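Local atomic coordinates of conserved hypothetical protein (Streptococcus pneumoniae, PDB entry 2GK4), a protein that is of unknown function but probably joins cysteine to 4'-phosphopantothenate on the route to coenzyme A. Residues A[5-10]-A[80-85]; A[11-16]-A[90-95]; A[99-104]-A[135-140]; A[199-204]-A[212-217]. All blocks are in the same frame, centred on the assembly; numbering follows the deposited sequence.

Overall arrangement
From the N terminus, strand 5-9 enters first, and contact 1 sets it against residues 80-85 at the end of helix 71-81, closing a loop of about 70 residues. Contact 2 follows, 11-16 directly after 5-10 and 90-95 from the end of strand 87-90, so the two loops cross rather than nest; they touch where Thr9 meets Ser91 and Met92. Contact 3 pairs 99-104 with 135-140 in the two-stranded arm, its centre about 32 Å from that of contact 1, and meets contact 2 where Pro99 packs on Glu15 and Ala16. Contact 4, last in series, closes the short hairpin loop between 199-204 and 212-217, on the main sheet that contact 1 also reaches.

Contact 1 of 4, residues A[5-10]-A[80-85]; sequences KILVTS and ERVQDY
The carbonyl O of Asp84 receives a hydrogen bond of 2.7 Å from a water that also accepts a weak bond, 3.3 Å, from Lys5 NZ and so bridges the segments. Lys5 reaches it with a chain extended beyond CG, and its CD passes near the same carbonyl. The long aliphatic stem suits this margin, since its methylenes pack while the ammonium stays near water; a weak, long ion pair with Glu45 offers NZ another partner.

The Tyr85 ring carries most of the packing. Lys5 CB approaches Tyr85 CD2 obliquely at 3.5 Å, Leu7 CB lies 3.7 Å from Tyr85 CG, and Leu7 CD1 sits over one face of the ring. An aromatic residue fits here because it can spread over backbone and side chains of the strand together. Strand 5-9 is a central strand of the parallel part of a Rossmann-like sheet, flanked by 45-50 and 87-90, and residues 80-85 form the turn by which helix 71-81 hands the chain to strand 87-90 in a beta-alpha-beta crossover. Leu7 points from the sheet toward that turn. Its CG stands anti to the backbone N (chi1 -175°), and CD2 meets Val82 CG2 at 3.8 Å, the two side chains crossing at about a right angle. Leu7 CD1 comes to 4.2 Å from Arg81 CD, the apolar part of a side chain whose NE forms a salt bridge with Glu77.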
loop_
_atom_site.group_PDB
_atom_site.type_symbol
_atom_site.label_atom_id
_atom_site.label_comp_id
_atom_site.label_asym_id
_atom_site.label_seq_id
_atom_site.Cartn_x
_atom_site.Cartn_y
_atom_site.Cartn_z
ATOM N N LYS A 5 2.592 -11.225 -30.156
ATOM C CA LYS A 5 2.314 -10.143 -29.235
ATOM C C LYS A 5 2.486 -10.710 -27.835
ATOM O O LYS A 5 2.047 -11.841 -27.562
ATOM C CB LYS A 5 0.877 -9.668 -29.417
ATOM C CG LYS A 5 0.573 -9.009 -30.772
ATOM C CD LYS A 5 -0.872 -8.534 -30.785
ATOM C CE LYS A 5 -1.257 -7.886 -32.109
ATOM N NZ LYS A 5 -2.689 -7.443 -32.069
ATOM N N ILE A 6 3.136 -9.943 -26.968
ATOM C CA ILE A 6 3.483 -10.429 -25.633
ATOM C C ILE A 6 2.694 -9.698 -24.547
ATOM O O ILE A 6 2.706 -8.478 -24.483
ATOM C CB ILE A 6 4.999 -10.242 -25.340
ATOM C CG1 ILE A 6 5.865 -10.565 -26.578
ATOM C CG2 ILE A 6 5.410 -11.046 -24.108
ATOM C CD1 ILE A 6 5.952 -12.001 -26.941
ATOM N N LEU A 7 2.032 -10.466 -23.672
ATOM C CA LEU A 7 1.353 -9.921 -22.523
ATOM C C LEU A 7 2.253 -10.131 -21.308
ATOM O O LEU A 7 2.787 -11.217 -21.085
ATOM C CB LEU A 7 0.003 -10.663 -22.331
ATOM C CG LEU A 7 -0.988 -10.199 -21.249
ATOM C CD1 LEU A 7 -1.467 -8.751 -21.490
ATOM C CD2 LEU A 7 -2.155 -11.175 -21.265
ATOM N N VAL A 8 2.467 -9.067 -20.546
ATOM C CA VAL A 8 3.356 -9.125 -19.406
ATOM C C VAL A 8 2.620 -8.594 -18.205
ATOM O O VAL A 8 1.842 -7.614 -18.316
ATOM C CB VAL A 8 4.691 -8.307 -19.648
ATOM C CG1 VAL A 8 5.586 -8.363 -18.412
ATOM C CG2 VAL A 8 5.452 -8.776 -20.927
ATOM N N THR A 9 2.817 -9.226 -17.041
ATOM C CA THR A 9 2.319 -8.622 -15.812
ATOM C C THR A 9 3.482 -8.304 -14.884
ATOM O O THR A 9 4.512 -9.021 -14.857
ATOM C CB THR A 9 1.291 -9.509 -15.028
ATOM O OG1 THR A 9 1.974 -10.625 -14.426
ATOM C CG2 THR A 9 0.148 -10.048 -15.959
ATOM N N SER A 10 3.345 -7.214 -14.143
ATOM C CA SER A 10 4.331 -6.911 -13.113
ATOM C C SER A 10 3.733 -6.140 -11.942
ATOM O O SER A 10 2.633 -5.586 -12.024
ATOM C CB SER A 10 5.482 -6.080 -13.720
ATOM O OG SER A 10 5.057 -4.728 -13.873
ATOM N N GLU A 80 -10.141 -10.964 -20.463
ATOM C CA GLU A 80 -10.337 -10.116 -21.633
ATOM C C GLU A 80 -9.194 -10.189 -22.651
ATOM O O GLU A 80 -9.449 -10.160 -23.853
ATOM C CB GLU A 80 -10.585 -8.656 -21.211
ATOM C CG GLU A 80 -12.071 -8.283 -21.117
ATOM C CD GLU A 80 -12.386 -7.048 -20.246
ATOM O OE1 GLU A 80 -11.503 -6.192 -20.007
ATOM O OE2 GLU A 80 -13.550 -6.935 -19.798
ATOM N N ARG A 81 -7.943 -10.272 -22.182
ATOM C CA ARG A 81 -6.769 -10.147 -23.086
ATOM C C ARG A 81 -6.070 -11.410 -23.536
ATOM O O ARG A 81 -5.444 -11.416 -24.598
ATOM C CB ARG A 81 -5.721 -9.202 -22.504
ATOM C CG ARG A 81 -6.258 -7.800 -22.312
ATOM C CD ARG A 81 -5.176 -6.873 -21.840
ATOM N NE ARG A 81 -5.779 -5.709 -21.198
ATOM C CZ ARG A 81 -5.932 -4.532 -21.789
ATOM N NH1 ARG A 81 -6.502 -3.534 -21.128
ATOM N NH2 ARG A 81 -5.519 -4.352 -23.039
ATOM N N VAL A 82 -6.142 -12.471 -22.736
ATOM C CA VAL A 82 -5.259 -13.608 -23.000
ATOM C C VAL A 82 -5.465 -14.191 -24.398
ATOM O O VAL A 82 -4.505 -14.633 -25.028
ATOM C CB VAL A 82 -5.343 -14.641 -21.879
ATOM C CG1 VAL A 82 -4.869 -15.991 -22.326
ATOM C CG2 VAL A 82 -4.507 -14.150 -20.688
ATOM N N GLN A 83 -6.709 -14.181 -24.873
ATOM C CA GLN A 83 -7.042 -14.705 -26.204
ATOM C C GLN A 83 -6.306 -13.958 -27.326
ATOM O O GLN A 83 -6.171 -14.470 -28.440
ATOM C CB GLN A 83 -8.556 -14.612 -26.431
ATOM C CG GLN A 83 -9.072 -13.161 -26.442
ATOM C CD GLN A 83 -10.579 -13.030 -26.397
ATOM O OE1 GLN A 83 -11.308 -13.847 -26.970
ATOM N NE2 GLN A 83 -11.060 -11.962 -25.743
ATOM N N ASP A 84 -5.843 -12.744 -27.030
ATOM C CA ASP A 84 -5.288 -11.848 -28.043
ATOM C C ASP A 84 -3.761 -11.846 -28.124
ATOM O O ASP A 84 -3.190 -11.204 -29.032
ATOM C CB ASP A 84 -5.761 -10.420 -27.781
ATOM C CG ASP A 84 -7.231 -10.218 -28.102
ATOM O OD1 ASP A 84 -7.787 -10.918 -28.993
ATOM O OD2 ASP A 84 -7.835 -9.353 -27.444
ATOM N N TYR A 85 -3.112 -12.532 -27.184
ATOM C CA TYR A 85 -1.630 -12.549 -27.082
ATOM C C TYR A 85 -1.108 -13.954 -27.281
ATOM O O TYR A 85 -1.818 -14.926 -27.028
ATOM C CB TYR A 85 -1.152 -11.910 -25.741
ATOM C CG TYR A 85 -1.464 -10.418 -25.773
ATOM C CD1 TYR A 85 -2.743 -9.953 -25.480
ATOM C CD2 TYR A 85 -0.502 -9.501 -26.192
ATOM C CE1 TYR A 85 -3.056 -8.591 -25.573
ATOM C CE2 TYR A 85 -0.810 -8.123 -26.308
ATOM C CZ TYR A 85 -2.083 -7.686 -25.993
ATOM O OH TYR A 85 -2.411 -6.339 -26.116
HETATM O O HOH W 1 -4.244 -10.243 -31.303
#

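Contact 2 of 4, residues A[11-16]-A[90-95]; sequences GGTSEA and HSMAVS
Thr13 OG1 and Ser95 OG share a hydrogen bond of 2.6 Å at the tight, buried end of this contact; either hydroxyl could be the donor. Thr13 suits the place because its two branches do different work. With OG1 between the backbone N and the carbonyl carbon (chi1 53°), the hydroxyl faces Ser95, while CG2 meets the selenium of the selenomethionine Met92 at 3.8 Å, the side chains crossing at about a right angle. Glu15 CG packs 3.6 Å from Ser95 OG, the small serine letting the two lie close. The Glu15 carboxylate is held by the hydroxyl of Thr98 and the backbone N of Thr71.

From there back to Gly11 the two backbones run nearly the same way, 19° apart. Ala93 N donates to Gly11 O at 2.8 Å, and Thr13 N donates to Ala93 O at 3.1 Å, nearly along the C=O axis. This single parallel bridge joins the loops leaving the C-terminal ends of neighbouring strands 5-9 and 87-90. In Rossmann-like sheets, this topological switch point is where ligands commonly bind, so the glycine-rich loop may line a pocket. Gly11 has backbone angles at which a side chain would jam against the preceding carbonyl, and Met92 CG packs 3.5 Å from Gly11 O.

Toward Ser91 the contact is looser and wetter. Water takes the place of direct bonding there, accepting from Gly11 N at 2.9 Å and donating to Ser91 O, which also binds a glycerol that probably came from the crystallisation liquor.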
loop_
_atom_site.group_PDB
_atom_site.type_symbol
_atom_site.label_atom_id
_atom_site.label_comp_id
_atom_site.label_asym_id
_atom_site.label_seq_id
_atom_site.Cartn_x
_atom_site.Cartn_y
_atom_site.Cartn_z
ATOM N N GLY A 11 4.483 -6.081 -10.847
ATOM C CA GLY A 11 4.048 -5.288 -9.711
ATOM C C GLY A 11 3.381 -6.186 -8.685
ATOM O O GLY A 11 3.798 -7.320 -8.485
ATOM N N GLY A 12 2.379 -5.662 -7.993
ATOM C CA GLY A 12 1.701 -6.455 -6.953
ATOM C C GLY A 12 0.323 -5.880 -6.691
ATOM O O GLY A 12 0.130 -4.646 -6.677
ATOM N N THR A 13 -0.629 -6.765 -6.430
ATOM C CA THR A 13 -2.016 -6.373 -6.208
ATOM C C THR A 13 -2.202 -5.781 -4.806
ATOM O O THR A 13 -1.435 -6.082 -3.871
ATOM C CB THR A 13 -2.989 -7.578 -6.357
ATOM O OG1 THR A 13 -2.569 -8.683 -5.525
ATOM C CG2 THR A 13 -3.092 -8.026 -7.838
ATOM N N SER A 14 -3.188 -4.890 -4.683
ATOM C CA SER A 14 -3.539 -4.242 -3.423
ATOM C C SER A 14 -5.010 -4.537 -3.167
ATOM O O SER A 14 -5.846 -4.307 -4.040
ATOM C CB SER A 14 -3.364 -2.721 -3.512
ATOM O OG SER A 14 -2.004 -2.325 -3.367
ATOM N N GLU A 15 -5.321 -5.038 -1.981
ATOM C CA GLU A 15 -6.704 -5.386 -1.647
ATOM C C GLU A 15 -7.212 -4.407 -0.568
ATOM O O GLU A 15 -6.673 -4.380 0.532
ATOM C CB GLU A 15 -6.749 -6.835 -1.144
ATOM C CG GLU A 15 -6.145 -7.870 -2.106
ATOM C CD GLU A 15 -6.930 -8.027 -3.395
ATOM O OE1 GLU A 15 -8.195 -8.110 -3.335
ATOM O OE2 GLU A 15 -6.273 -8.093 -4.463
ATOM N N ALA A 16 -8.237 -3.611 -0.886
ATOM C CA ALA A 16 -8.711 -2.570 0.051
ATOM C C ALA A 16 -9.291 -3.153 1.335
ATOM O O ALA A 16 -10.055 -4.136 1.314
ATOM C CB ALA A 16 -9.718 -1.641 -0.623
ATOM N N HIS A 90 4.003 -13.863 -16.689
ATOM C CA HIS A 90 3.298 -13.464 -15.486
ATOM C C HIS A 90 4.266 -13.247 -14.328
ATOM O O HIS A 90 4.661 -14.210 -13.638
ATOM C CB HIS A 90 2.224 -14.502 -15.112
ATOM C CG HIS A 90 1.415 -14.086 -13.926
ATOM N ND1 HIS A 90 1.181 -14.910 -12.844
ATOM C CD2 HIS A 90 0.843 -12.897 -13.630
ATOM C CE1 HIS A 90 0.450 -14.256 -11.954
ATOM N NE2 HIS A 90 0.243 -13.029 -12.406
ATOM N N SER A 91 4.658 -11.998 -14.106
ATOM C CA SER A 91 5.565 -11.720 -13.005
ATOM C C SER A 91 4.974 -10.937 -11.842
ATOM O O SER A 91 5.662 -10.714 -10.819
ATOM C CB SER A 91 6.857 -11.066 -13.524
ATOM O OG SER A 91 6.717 -9.667 -13.636
HETATM N N MSE A 92 3.731 -10.485 -11.981
HETATM C CA MSE A 92 3.074 -9.743 -10.898
HETATM C C MSE A 92 2.953 -10.641 -9.649
HETATM O O MSE A 92 2.712 -11.844 -9.770
HETATM C CB MSE A 92 1.671 -9.286 -11.343
HETATM C CG MSE A 92 0.950 -8.424 -10.291
HETATM SE SE MSE A 92 -0.851 -8.014 -10.903
HETATM C CE MSE A 92 -0.369 -6.823 -12.419
ATOM N N ALA A 93 3.130 -10.059 -8.465
ATOM C CA ALA A 93 2.858 -10.753 -7.206
ATOM C C ALA A 93 1.344 -10.622 -6.955
ATOM O O ALA A 93 0.826 -9.511 -6.718
ATOM C CB ALA A 93 3.631 -10.096 -6.067
ATOM N N VAL A 94 0.656 -11.754 -6.958
ATOM C CA VAL A 94 -0.818 -11.738 -6.884
ATOM C C VAL A 94 -1.235 -12.141 -5.487
ATOM O O VAL A 94 -0.801 -13.185 -4.991
ATOM C CB VAL A 94 -1.416 -12.706 -7.946
ATOM C CG1 VAL A 94 -2.961 -12.784 -7.854
ATOM C CG2 VAL A 94 -0.997 -12.240 -9.328
ATOM N N SER A 95 -2.068 -11.317 -4.857
ATOM C CA SER A 95 -2.572 -11.603 -3.508
ATOM C C SER A 95 -3.182 -12.994 -3.432
ATOM O O SER A 95 -3.963 -13.393 -4.313
ATOM C CB SER A 95 -3.603 -10.550 -3.090
ATOM O OG SER A 95 -2.980 -9.290 -3.068
HETATM O O HOH W 2 6.381 -8.019 -9.948
#

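Contact 3 of 4, residues A[99-104]-A[135-140]; sequences PVYMTG and VLFLKK
Phe137 O accepts from two successive residues of the partner strand: Val100 N at 2.8 Å, in the carbonyl plane, and Tyr101 N at 3.4 Å, a weak bond. Two residues facing one make a classic beta bulge. Beyond it the antiparallel register is regular. Phe137 N donates to Tyr101 O at 2.9 Å with an almost straight N-H...O angle of 177°, and Thr103 and Val135 exchange a pair of backbone bonds.

On one face the aromatic residues lie together. Phe137 CD1 sits at the edge of the Tyr101 ring and also meets Tyr101 O at 3.6 Å, the oxygen lying in the plane of the Phe137 ring at its edge. Flat rings suit this face because Phe117 packs against both, and the Tyr101 hydroxyl is tied to Glu107. Val135, on the same face, packs on helix 105-110.

The other face is apolar. Met102, a selenomethionine, and Leu136 cross at about a right angle. Leu136 CG stands anti to the backbone N (chi1 173°); beyond it, Leu136 CD1 reaches Met102 CB at 3.9 Å and Pro99 CB at 4.0 Å. Near the bulge, Val100 CG2 rests 3.7 Å from Lys139 CG, touching the methylene stem of a lysine whose exposed position suits its charged end.

Residues 135-138 form a further antiparallel ladder with a strand of the second subunit, where Leu136 meets Leu136 of that chain. The pair 97-104 and 133-140 is thus a bulged two-stranded arm that continues across the interface as an intersubunit beta sheet, apart from the Rossmann-like core.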
loop_
_atom_site.group_PDB
_atom_site.type_symbol
_atom_site.label_atom_id
_atom_site.label_comp_id
_atom_site.label_asym_id
_atom_site.label_seq_id
_atom_site.Cartn_x
_atom_site.Cartn_y
_atom_site.Cartn_z
ATOM N N PRO A 99 -9.451 -9.195 2.002
ATOM C CA PRO A 99 -10.225 -8.869 3.190
ATOM C C PRO A 99 -11.700 -9.229 3.063
ATOM O O PRO A 99 -12.305 -9.045 1.991
ATOM C CB PRO A 99 -10.087 -7.340 3.282
ATOM C CG PRO A 99 -8.754 -7.071 2.708
ATOM C CD PRO A 99 -8.690 -8.014 1.520
ATOM N N VAL A 100 -12.276 -9.751 4.153
ATOM C CA VAL A 100 -13.703 -9.999 4.202
ATOM C C VAL A 100 -14.352 -9.159 5.309
ATOM O O VAL A 100 -15.325 -8.425 5.069
ATOM C CB VAL A 100 -14.019 -11.508 4.412
ATOM C CG1 VAL A 100 -15.536 -11.727 4.629
ATOM C CG2 VAL A 100 -13.538 -12.317 3.215
ATOM N N TYR A 101 -13.774 -9.222 6.502
ATOM C CA TYR A 101 -14.406 -8.636 7.679
ATOM C C TYR A 101 -13.355 -8.197 8.673
ATOM O O TYR A 101 -12.439 -8.951 8.989
ATOM C CB TYR A 101 -15.323 -9.669 8.320
ATOM C CG TYR A 101 -16.166 -9.163 9.465
ATOM C CD1 TYR A 101 -15.942 -9.614 10.759
ATOM C CD2 TYR A 101 -17.213 -8.265 9.249
ATOM C CE1 TYR A 101 -16.745 -9.173 11.831
ATOM C CE2 TYR A 101 -18.024 -7.826 10.315
ATOM C CZ TYR A 101 -17.771 -8.281 11.602
ATOM O OH TYR A 101 -18.565 -7.873 12.674
HETATM N N MSE A 102 -13.497 -6.968 9.159
HETATM C CA MSE A 102 -12.545 -6.369 10.082
HETATM C C MSE A 102 -13.299 -5.986 11.347
HETATM O O MSE A 102 -14.324 -5.310 11.279
HETATM C CB MSE A 102 -11.947 -5.112 9.440
HETATM C CG MSE A 102 -11.237 -4.151 10.386
HETATM SE SE MSE A 102 -9.349 -4.487 10.427
HETATM C CE MSE A 102 -9.298 -5.623 11.607
ATOM N N THR A 103 -12.811 -6.423 12.497
ATOM C CA THR A 103 -13.531 -6.170 13.752
ATOM C C THR A 103 -12.575 -6.044 14.951
ATOM O O THR A 103 -11.370 -6.169 14.797
ATOM C CB THR A 103 -14.623 -7.254 14.005
ATOM O OG1 THR A 103 -15.557 -6.798 14.990
ATOM C CG2 THR A 103 -14.008 -8.573 14.462
ATOM N N GLY A 104 -13.136 -5.785 16.132
ATOM C CA GLY A 104 -12.352 -5.702 17.387
ATOM C C GLY A 104 -12.102 -7.088 17.967
ATOM O O GLY A 104 -12.865 -8.025 17.719
ATOM N N VAL A 135 -8.869 -7.290 14.354
ATOM C CA VAL A 135 -8.696 -8.602 13.751
ATOM C C VAL A 135 -9.336 -8.582 12.378
ATOM O O VAL A 135 -10.517 -8.253 12.254
ATOM C CB VAL A 135 -9.400 -9.699 14.588
ATOM C CG1 VAL A 135 -9.163 -11.073 13.982
ATOM C CG2 VAL A 135 -8.922 -9.672 16.016
ATOM N N LEU A 136 -8.559 -8.928 11.366
ATOM C CA LEU A 136 -9.046 -8.965 9.980
ATOM C C LEU A 136 -9.105 -10.410 9.482
ATOM O O LEU A 136 -8.105 -11.130 9.573
ATOM C CB LEU A 136 -8.126 -8.109 9.070
ATOM C CG LEU A 136 -8.423 -8.187 7.559
ATOM C CD1 LEU A 136 -9.750 -7.530 7.245
ATOM C CD2 LEU A 136 -7.262 -7.565 6.739
ATOM N N PHE A 137 -10.274 -10.814 8.960
ATOM C CA PHE A 137 -10.465 -12.132 8.347
ATOM C C PHE A 137 -10.345 -11.962 6.847
ATOM O O PHE A 137 -10.946 -11.043 6.282
ATOM C CB PHE A 137 -11.844 -12.701 8.716
ATOM C CG PHE A 137 -11.996 -12.967 10.203
ATOM C CD1 PHE A 137 -12.393 -11.940 11.067
ATOM C CD2 PHE A 137 -11.665 -14.218 10.736
ATOM C CE1 PHE A 137 -12.499 -12.158 12.457
ATOM C CE2 PHE A 137 -11.768 -14.464 12.129
ATOM C CZ PHE A 137 -12.177 -13.435 12.984
ATOM N N LEU A 138 -9.595 -12.860 6.214
ATOM C CA LEU A 138 -9.370 -12.791 4.771
ATOM C C LEU A 138 -9.683 -14.148 4.177
ATOM O O LEU A 138 -9.405 -15.189 4.818
ATOM C CB LEU A 138 -7.924 -12.421 4.467
ATOM C CG LEU A 138 -7.365 -11.117 5.057
ATOM C CD1 LEU A 138 -6.746 -11.358 6.438
ATOM C CD2 LEU A 138 -6.355 -10.537 4.091
ATOM N N LYS A 139 -10.268 -14.150 2.981
ATOM C CA LYS A 139 -10.504 -15.436 2.253
ATOM C C LYS A 139 -9.556 -15.563 1.047
ATOM O O LYS A 139 -9.002 -14.565 0.591
ATOM C CB LYS A 139 -11.948 -15.500 1.762
ATOM C CG LYS A 139 -12.269 -14.545 0.600
ATOM C CD LYS A 139 -13.744 -14.600 0.167
ATOM C CE LYS A 139 -13.949 -13.865 -1.146
ATOM N NZ LYS A 139 -15.437 -13.839 -1.486
ATOM N N LYS A 140 -9.395 -16.781 0.515
ATOM C CA LYS A 140 -8.661 -16.948 -0.734
ATOM C C LYS A 140 -9.189 -16.119 -1.900
ATOM O O LYS A 140 -10.425 -15.984 -2.121
ATOM C CB LYS A 140 -8.614 -18.415 -1.147
ATOM C CG LYS A 140 -7.614 -19.230 -0.376
ATOM C CD LYS A 140 -7.421 -20.592 -1.038
ATOM C CE LYS A 140 -6.676 -21.539 -0.107
ATOM N NZ LYS A 140 -6.906 -22.973 -0.462
#

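Contact 4 of 4, residues A[199-204]-A[212-217]; sequences QHRAIF and TVQTKE
Gln214 is bound at both ends of its side-chain amide. Its OE1 accepts from Arg201 NH1 at 2.7 Å, with the donor nearly in line with the side-chain C=O and the acceptor in the guanidinium plane. Its NE2 donates to Gln199 OE1 at 3.0 Å, a more bent bond (135°) whose donor stands above the carbonyl plane of Gln199. Glutamine suits the place because one amide can accept on one side and donate on the other. Its CB points away from 199-204, and the bend at chi2 (-57°) swings CD back toward Arg201. Gln214 O also accepts from His200 N at 2.7 Å.

The flat imidazole of His200 suits the buried end, packing among Ile195, Asn190 and Ile219, with His200 CB 3.9 Å from Lys216 CG. A water accepts from Lys216 NZ and donates to Gln199 O. These contacts lie at the open end of a beta hairpin, strands 202-205 and 210-213, in which Ala202 and Val213 exchange two backbone bonds. Strand 210-213 is the outermost strand of the main sheet here, and the chain leaves it to begin helix 216-228, with Thr215 as N-cap, its hydroxyl accepting from Glu218 N.

Thr212 lies exposed on the hairpin, where its beta branch puts the methyl CG2 over one face of the Arg201 guanidinium, 3.7 Å from Arg201 NH2. Arg201 NE, meanwhile, is salt-bridged to Glu168.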
loop_
_atom_site.group_PDB
_atom_site.type_symbol
_atom_site.label_atom_id
_atom_site.label_comp_id
_atom_site.label_asym_id
_atom_site.label_seq_id
_atom_site.Cartn_x
_atom_site.Cartn_y
_atom_site.Cartn_z
ATOM N N GLN A 199 23.102 -9.122 -8.379
ATOM C CA GLN A 199 22.852 -10.522 -8.747
ATOM C C GLN A 199 21.379 -10.861 -8.580
ATOM O O GLN A 199 20.667 -10.242 -7.778
ATOM C CB GLN A 199 23.681 -11.488 -7.886
ATOM C CG GLN A 199 25.189 -11.360 -7.989
ATOM C CD GLN A 199 25.789 -12.224 -9.070
ATOM O OE1 GLN A 199 26.124 -13.394 -8.830
ATOM N NE2 GLN A 199 25.932 -11.664 -10.272
ATOM N N HIS A 200 20.927 -11.876 -9.317
ATOM C CA HIS A 200 19.571 -12.349 -9.152
ATOM C C HIS A 200 19.608 -13.770 -9.676
ATOM O O HIS A 200 19.411 -13.993 -10.860
ATOM C CB HIS A 200 18.597 -11.513 -10.009
ATOM C CG HIS A 200 17.151 -11.724 -9.669
ATOM N ND1 HIS A 200 16.583 -12.972 -9.503
ATOM C CD2 HIS A 200 16.156 -10.833 -9.471
ATOM C CE1 HIS A 200 15.302 -12.838 -9.206
ATOM N NE2 HIS A 200 15.019 -11.550 -9.173
ATOM N N ARG A 201 19.925 -14.709 -8.806
ATOM C CA ARG A 201 19.977 -16.133 -9.218
ATOM C C ARG A 201 18.565 -16.583 -9.556
ATOM O O ARG A 201 17.636 -16.347 -8.778
ATOM C CB ARG A 201 20.512 -16.976 -8.045
ATOM C CG ARG A 201 20.443 -18.481 -8.236
ATOM C CD ARG A 201 21.699 -18.958 -8.899
ATOM N NE ARG A 201 21.730 -20.417 -8.918
ATOM C CZ ARG A 201 22.549 -21.120 -9.696
ATOM N NH1 ARG A 201 23.385 -20.474 -10.505
ATOM N NH2 ARG A 201 22.489 -22.461 -9.688
ATOM N N ALA A 202 18.405 -17.277 -10.681
ATOM C CA ALA A 202 17.121 -17.864 -11.054
ATOM C C ALA A 202 17.310 -19.142 -11.842
ATOM O O ALA A 202 18.352 -19.365 -12.481
ATOM C CB ALA A 202 16.277 -16.870 -11.871
ATOM N N ILE A 203 16.302 -19.988 -11.764
ATOM C CA ILE A 203 16.327 -21.272 -12.454
ATOM C C ILE A 203 15.127 -21.306 -13.362
ATOM O O ILE A 203 13.984 -21.199 -12.900
ATOM C CB ILE A 203 16.287 -22.440 -11.459
ATOM C CG1 ILE A 203 17.324 -22.225 -10.321
ATOM C CG2 ILE A 203 16.415 -23.804 -12.183
ATOM C CD1 ILE A 203 17.130 -23.128 -9.133
ATOM N N PHE A 204 15.388 -21.488 -14.657
ATOM C CA PHE A 204 14.333 -21.632 -15.659
ATOM C C PHE A 204 13.923 -23.099 -15.626
ATOM O O PHE A 204 14.685 -23.976 -16.061
ATOM C CB PHE A 204 14.871 -21.218 -17.049
ATOM C CG PHE A 204 14.876 -19.734 -17.285
ATOM C CD1 PHE A 204 15.441 -18.846 -16.352
ATOM C CD2 PHE A 204 14.348 -19.219 -18.474
ATOM C CE1 PHE A 204 15.449 -17.462 -16.592
ATOM C CE2 PHE A 204 14.364 -17.848 -18.739
ATOM C CZ PHE A 204 14.920 -16.967 -17.810
ATOM N N THR A 212 20.041 -22.179 -15.622
ATOM C CA THR A 212 20.243 -21.199 -14.553
ATOM C C THR A 212 20.846 -19.926 -15.065
ATOM O O THR A 212 21.581 -19.926 -16.059
ATOM C CB THR A 212 21.137 -21.734 -13.413
ATOM O OG1 THR A 212 22.429 -22.072 -13.952
ATOM C CG2 THR A 212 20.541 -22.992 -12.798
ATOM N N VAL A 213 20.539 -18.832 -14.373
ATOM C CA VAL A 213 21.082 -17.522 -14.697
ATOM C C VAL A 213 21.438 -16.768 -13.405
ATOM O O VAL A 213 20.980 -17.116 -12.316
ATOM C CB VAL A 213 20.101 -16.649 -15.552
ATOM C CG1 VAL A 213 19.907 -17.224 -16.958
ATOM C CG2 VAL A 213 18.779 -16.471 -14.812
ATOM N N GLN A 214 22.233 -15.712 -13.545
ATOM C CA GLN A 214 22.825 -15.054 -12.394
ATOM C C GLN A 214 22.379 -13.635 -12.116
ATOM O O GLN A 214 22.639 -13.128 -11.015
ATOM C CB GLN A 214 24.354 -15.053 -12.533
ATOM C CG GLN A 214 24.960 -16.349 -12.166
ATOM C CD GLN A 214 24.594 -16.771 -10.755
ATOM O OE1 GLN A 214 24.147 -17.885 -10.553
ATOM N NE2 GLN A 214 24.736 -15.863 -9.781
ATOM N N THR A 215 21.785 -12.992 -13.127
ATOM C CA THR A 215 21.375 -11.580 -13.055
ATOM C C THR A 215 20.034 -11.349 -13.726
ATOM O O THR A 215 19.564 -12.161 -14.548
ATOM C CB THR A 215 22.411 -10.603 -13.723
ATOM O OG1 THR A 215 22.465 -10.844 -15.140
ATOM C CG2 THR A 215 23.800 -10.777 -13.144
ATOM N N LYS A 216 19.420 -10.218 -13.386
ATOM C CA LYS A 216 18.180 -9.785 -14.001
ATOM C C LYS A 216 18.333 -9.626 -15.491
ATOM O O LYS A 216 17.444 -9.981 -16.236
ATOM C CB LYS A 216 17.736 -8.438 -13.401
ATOM C CG LYS A 216 17.103 -8.580 -12.015
ATOM C CD LYS A 216 16.766 -7.193 -11.372
ATOM C CE LYS A 216 15.905 -7.374 -10.127
ATOM N NZ LYS A 216 16.624 -8.204 -9.063
ATOM N N GLU A 217 19.466 -9.077 -15.920
ATOM C CA GLU A 217 19.713 -8.897 -17.349
ATOM C C GLU A 217 19.765 -10.265 -18.035
ATOM O O GLU A 217 19.199 -10.444 -19.120
ATOM C CB GLU A 217 21.003 -8.098 -17.570
ATOM C CG GLU A 217 20.919 -6.638 -17.064
ATOM C CD GLU A 217 20.887 -6.494 -15.528
ATOM O OE1 GLU A 217 21.516 -7.303 -14.797
ATOM O OE2 GLU A 217 20.231 -5.543 -15.051
HETATM O O HOH W 3 19.378 -7.867 -9.085
#